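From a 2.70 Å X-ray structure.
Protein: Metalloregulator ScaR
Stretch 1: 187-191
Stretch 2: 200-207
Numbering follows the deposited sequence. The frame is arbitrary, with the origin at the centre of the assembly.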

ATOM      1  N   SER A 187      45.664 -11.470  -6.829  1.00155.43           N
ATOM      2  CA  SER A 187      44.874 -11.325  -5.606  1.00137.68           C
ATOM      3  C   SER A 187      43.410 -11.626  -5.923  1.00129.25           C
ATOM      4  O   SER A 187      42.667 -12.146  -5.091  1.00120.91           O
ATOM      5  CB  SER A 187      45.019  -9.893  -5.063  1.00128.57           C
ATOM      6  OG  SER A 187      44.860  -9.811  -3.655  1.00119.83           O
ATOM      7  N   HIS A 188      43.018 -11.302  -7.151  1.00131.86           N
ATOM      8  CA  HIS A 188      41.636 -11.415  -7.594  1.00129.72           C
ATOM      9  C   HIS A 188      40.749 -10.463  -6.806  1.00121.24           C
ATOM     10  O   HIS A 188      39.541 -10.665  -6.714  1.00121.42           O
ATOM     11  CB  HIS A 188      41.137 -12.858  -7.478  1.00137.66           C
ATOM     12  CG  HIS A 188      41.244 -13.642  -8.751  1.00150.48           C
ATOM     13  ND1 HIS A 188      42.440 -14.138  -9.227  1.00159.14           N
ATOM     14  CD2 HIS A 188      40.298 -14.024  -9.644  1.00151.79           C
ATOM     15  CE1 HIS A 188      42.227 -14.786 -10.359  1.00160.87           C
ATOM     16  NE2 HIS A 188      40.935 -14.734 -10.634  1.00156.10           N
ATOM     17  N   LEU A 189      41.351  -9.417  -6.249  1.00116.26           N
ATOM     18  CA  LEU A 189      40.612  -8.473  -5.418  1.00111.31           C
ATOM     19  C   LEU A 189      40.558  -7.058  -5.977  1.00114.03           C
ATOM     20  O   LEU A 189      41.361  -6.662  -6.825  1.00116.41           O
ATOM     21  CB  LEU A 189      41.191  -8.427  -4.003  1.00104.35           C
ATOM     22  CG  LEU A 189      41.294  -9.772  -3.292  1.00 99.06           C
ATOM     23  CD1 LEU A 189      41.880  -9.580  -1.899  1.00 98.48           C
ATOM     24  CD2 LEU A 189      39.930 -10.466  -3.236  1.00 90.19           C
ATOM     25  N   TYR A 190      39.587  -6.299  -5.488  1.00112.96           N
ATOM     26  CA  TYR A 190      39.515  -4.880  -5.768  1.00107.79           C
ATOM     27  C   TYR A 190      39.813  -4.127  -4.483  1.00109.19           C
ATOM     28  O   TYR A 190      39.278  -4.444  -3.420  1.00107.81           O
ATOM     29  CB  TYR A 190      38.140  -4.511  -6.325  1.00 96.41           C
ATOM     30  CG  TYR A 190      37.855  -5.140  -7.670  1.00 93.10           C
ATOM     31  CD1 TYR A 190      37.975  -4.404  -8.846  1.00 94.80           C
ATOM     32  CD2 TYR A 190      37.480  -6.471  -7.766  1.00 93.35           C
ATOM     33  CE1 TYR A 190      37.725  -4.981 -10.081  1.00 98.50           C
ATOM     34  CE2 TYR A 190      37.219  -7.055  -8.991  1.00 98.74           C
ATOM     35  CZ  TYR A 190      37.345  -6.309 -10.146  1.00104.60           C
ATOM     36  OH  TYR A 190      37.094  -6.905 -11.365  1.00111.29           O
ATOM     37  N   SER A 191      40.690  -3.138  -4.583  1.00112.25           N
ATOM     38  CA  SER A 191      41.090  -2.360  -3.423  1.00113.07           C
ATOM     39  C   SER A 191      40.375  -1.013  -3.404  1.00111.30           C
ATOM     40  O   SER A 191      40.367  -0.282  -4.396  1.00110.20           O
ATOM     41  CB  SER A 191      42.609  -2.169  -3.423  1.00115.79           C
ATOM     42  OG  SER A 191      43.277  -3.378  -3.755  1.00118.45           O
ATOM     43  N   GLN A 200      38.744  -4.764   0.891  1.00104.12           N
ATOM     44  CA  GLN A 200      38.925  -5.614  -0.284  1.00106.75           C
ATOM     45  C   GLN A 200      37.626  -6.292  -0.742  1.00100.42           C
ATOM     46  O   GLN A 200      37.023  -7.059   0.007  1.00101.13           O
ATOM     47  CB  GLN A 200      39.971  -6.686   0.013  1.00121.23           C
ATOM     48  CG  GLN A 200      41.004  -6.291   1.065  1.00132.04           C
ATOM     49  CD  GLN A 200      42.085  -5.391   0.514  1.00137.58           C
ATOM     50  OE1 GLN A 200      42.441  -5.479  -0.664  1.00135.37           O
ATOM     51  NE2 GLN A 200      42.622  -4.519   1.365  1.00142.42           N
ATOM     52  N   LEU A 201      37.192  -6.024  -1.971  1.00 96.09           N
ATOM     53  CA  LEU A 201      35.992  -6.679  -2.490  1.00 94.68           C
ATOM     54  C   LEU A 201      36.350  -7.759  -3.496  1.00 98.27           C
ATOM     55  O   LEU A 201      37.303  -7.630  -4.267  1.00100.75           O
ATOM     56  CB  LEU A 201      35.044  -5.694  -3.176  1.00 94.90           C
ATOM     57  CG  LEU A 201      34.786  -4.261  -2.715  1.00 98.43           C
ATOM     58  CD1 LEU A 201      33.847  -3.605  -3.730  1.00 86.47           C
ATOM     59  CD2 LEU A 201      34.210  -4.201  -1.301  1.00103.27           C
ATOM     60  N   ALA A 202      35.561  -8.824  -3.494  1.00 93.79           N
ATOM     61  CA  ALA A 202      35.692  -9.864  -4.492  1.00 90.63           C
ATOM     62  C   ALA A 202      35.009  -9.442  -5.789  1.00 94.65           C
ATOM     63  O   ALA A 202      34.280  -8.452  -5.832  1.00 93.47           O
ATOM     64  CB  ALA A 202      35.091 -11.160  -3.975  1.00 88.57           C
ATOM     65  N   GLN A 203      35.244 -10.204  -6.846  1.00100.87           N
ATOM     66  CA  GLN A 203      34.623  -9.935  -8.136  1.00106.66           C
ATOM     67  C   GLN A 203      33.087  -9.867  -8.075  1.00102.59           C
ATOM     68  O   GLN A 203      32.488  -8.926  -8.582  1.00100.44           O
ATOM     69  CB  GLN A 203      35.081 -10.970  -9.169  1.00117.60           C
ATOM     70  CG  GLN A 203      34.688 -10.652 -10.607  1.00125.05           C
ATOM     71  CD  GLN A 203      33.263 -11.067 -10.943  1.00125.57           C
ATOM     72  OE1 GLN A 203      32.649 -11.870 -10.237  1.00125.01           O
ATOM     73  NE2 GLN A 203      32.734 -10.523 -12.035  1.00126.48           N
ATOM     74  N   PRO A 204      32.440 -10.867  -7.458  1.00105.99           N
ATOM     75  CA  PRO A 204      30.970 -10.889  -7.449  1.00107.57           C
ATOM     76  C   PRO A 204      30.339  -9.640  -6.815  1.00102.68           C
ATOM     77  O   PRO A 204      29.220  -9.282  -7.185  1.00100.07           O
ATOM     78  CB  PRO A 204      30.648 -12.140  -6.616  1.00112.18           C
ATOM     79  CG  PRO A 204      31.906 -12.404  -5.832  1.00115.93           C
ATOM     80  CD  PRO A 204      32.989 -12.061  -6.800  1.00113.27           C
ATOM     81  N   ILE A 205      31.046  -8.994  -5.889  1.00 95.10           N
ATOM     82  CA  ILE A 205      30.562  -7.761  -5.280  1.00 84.70           C
ATOM     83  C   ILE A 205      30.923  -6.532  -6.117  1.00 79.41           C
ATOM     84  O   ILE A 205      30.100  -5.645  -6.309  1.00 76.22           O
ATOM     85  CB  ILE A 205      31.114  -7.570  -3.850  1.00 85.82           C
ATOM     86  CG1 ILE A 205      30.509  -8.588  -2.883  1.00 90.68           C
ATOM     87  CG2 ILE A 205      30.848  -6.171  -3.358  1.00 79.66           C
ATOM     88  CD1 ILE A 205      31.279  -9.905  -2.806  1.00 96.68           C
ATOM     89  N   ALA A 206      32.155  -6.470  -6.611  1.00 78.67           N
ATOM     90  CA  ALA A 206      32.577  -5.323  -7.415  1.00 81.15           C
ATOM     91  C   ALA A 206      31.677  -5.182  -8.632  1.00 81.98           C
ATOM     92  O   ALA A 206      31.525  -4.103  -9.203  1.00 84.71           O
ATOM     93  CB  ALA A 206      34.024  -5.473  -7.842  1.00 84.99           C
ATOM     94  N   GLN A 207      31.080  -6.303  -9.002  1.00 81.89           N
ATOM     95  CA  GLN A 207      30.227  -6.432 -10.163  1.00 88.73           C
ATOM     96  C   GLN A 207      28.889  -5.726  -9.914  1.00 94.40           C
ATOM     97  O   GLN A 207      28.175  -5.351 -10.852  1.00 93.27           O
ATOM     98  CB  GLN A 207      29.995  -7.923 -10.371  1.00 96.95           C
ATOM     99  CG  GLN A 207      29.489  -8.360 -11.724  1.00107.46           C
ATOM    100  CD  GLN A 207      29.070  -9.824 -11.702  1.00113.96           C
ATOM    101  OE1 GLN A 207      28.857 -10.440 -12.747  1.00117.58           O
ATOM    102  NE2 GLN A 207      28.950 -10.388 -10.497  1.00112.38           N
TER

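How do the two backbones hold each other? They run antiparallel as neighbouring strands, with Tyr190 facing Leu201 and Ser191 facing Gln200, their CA atoms 5.1 and 5.0 Å apart. Tyr190 and Leu201 form the hydrogen-bonded pair and exchange both of their backbone groups: Tyr190 N donates to Leu201 O at 2.9 Å, and Leu201 N donates to Tyr190 O at 3.0 Å. The angles at the hydrogens, 164° and 158°, are close to straight, so each N-H points well at its carbonyl. Ser191 and Gln200 are a non-hydrogen-bonded pair, as the alternation of an antiparallel ladder requires. Beside the ladder, Gln200 CA lies 3.4 Å from Tyr190 O, and its hydrogen points at the same carbonyl that accepts from Leu201 N, a weaker CA-H...O contact that adds to the join.

What does the Tyr190 side chain meet once the strand gives way to a helix? Tyr190 and Leu201 send their side chains to the same face of the sheet, and the tyrosine ring reaches the first turn of the helix that follows Ala202. Ala206 points its CA-to-CB bond toward the first stretch and sets its methyl over one face of the ring. Its CB is 3.7 Å from the centroid of the Tyr190 ring and only 17° off the ring normal, a CH-pi contact in which a small apolar group rests on the electron-rich face. The nearest ring carbon, Tyr190 CD2, is 3.6 Å from Ala206 CB. Farther along the ring, Tyr190 CE2 comes within 4.0 Å of Gln203 CA. Both Tyr190 and Ala206 are buried, and the tyrosine has the largest area covered by the opposing stretch, 103 of the 374 Å² buried in all.

How is the alanine brought to the ring? Ala202 occupies the N-cap position, and its carbonyl accepts a hydrogen bond from the backbone of Ala206, with Ala206 N 3.0 Å from Ala202 O. This bond helps fix the first turn, so the chain that has just paired with Tyr190 as a strand returns to cover its ring.

What lies on the other face of the sheet? Here the contacts are looser. Ser191 and Gln200 both direct their side chains to this face, but Ser191 OG and Gln200 OE1 remain 3.8 Å apart, near neighbours without a hydrogen bond. Leu189 adds an apolar touch, its CD1 lying 4.0 Å from Gln200 CB, where the methyl meets the aliphatic part of the glutamine.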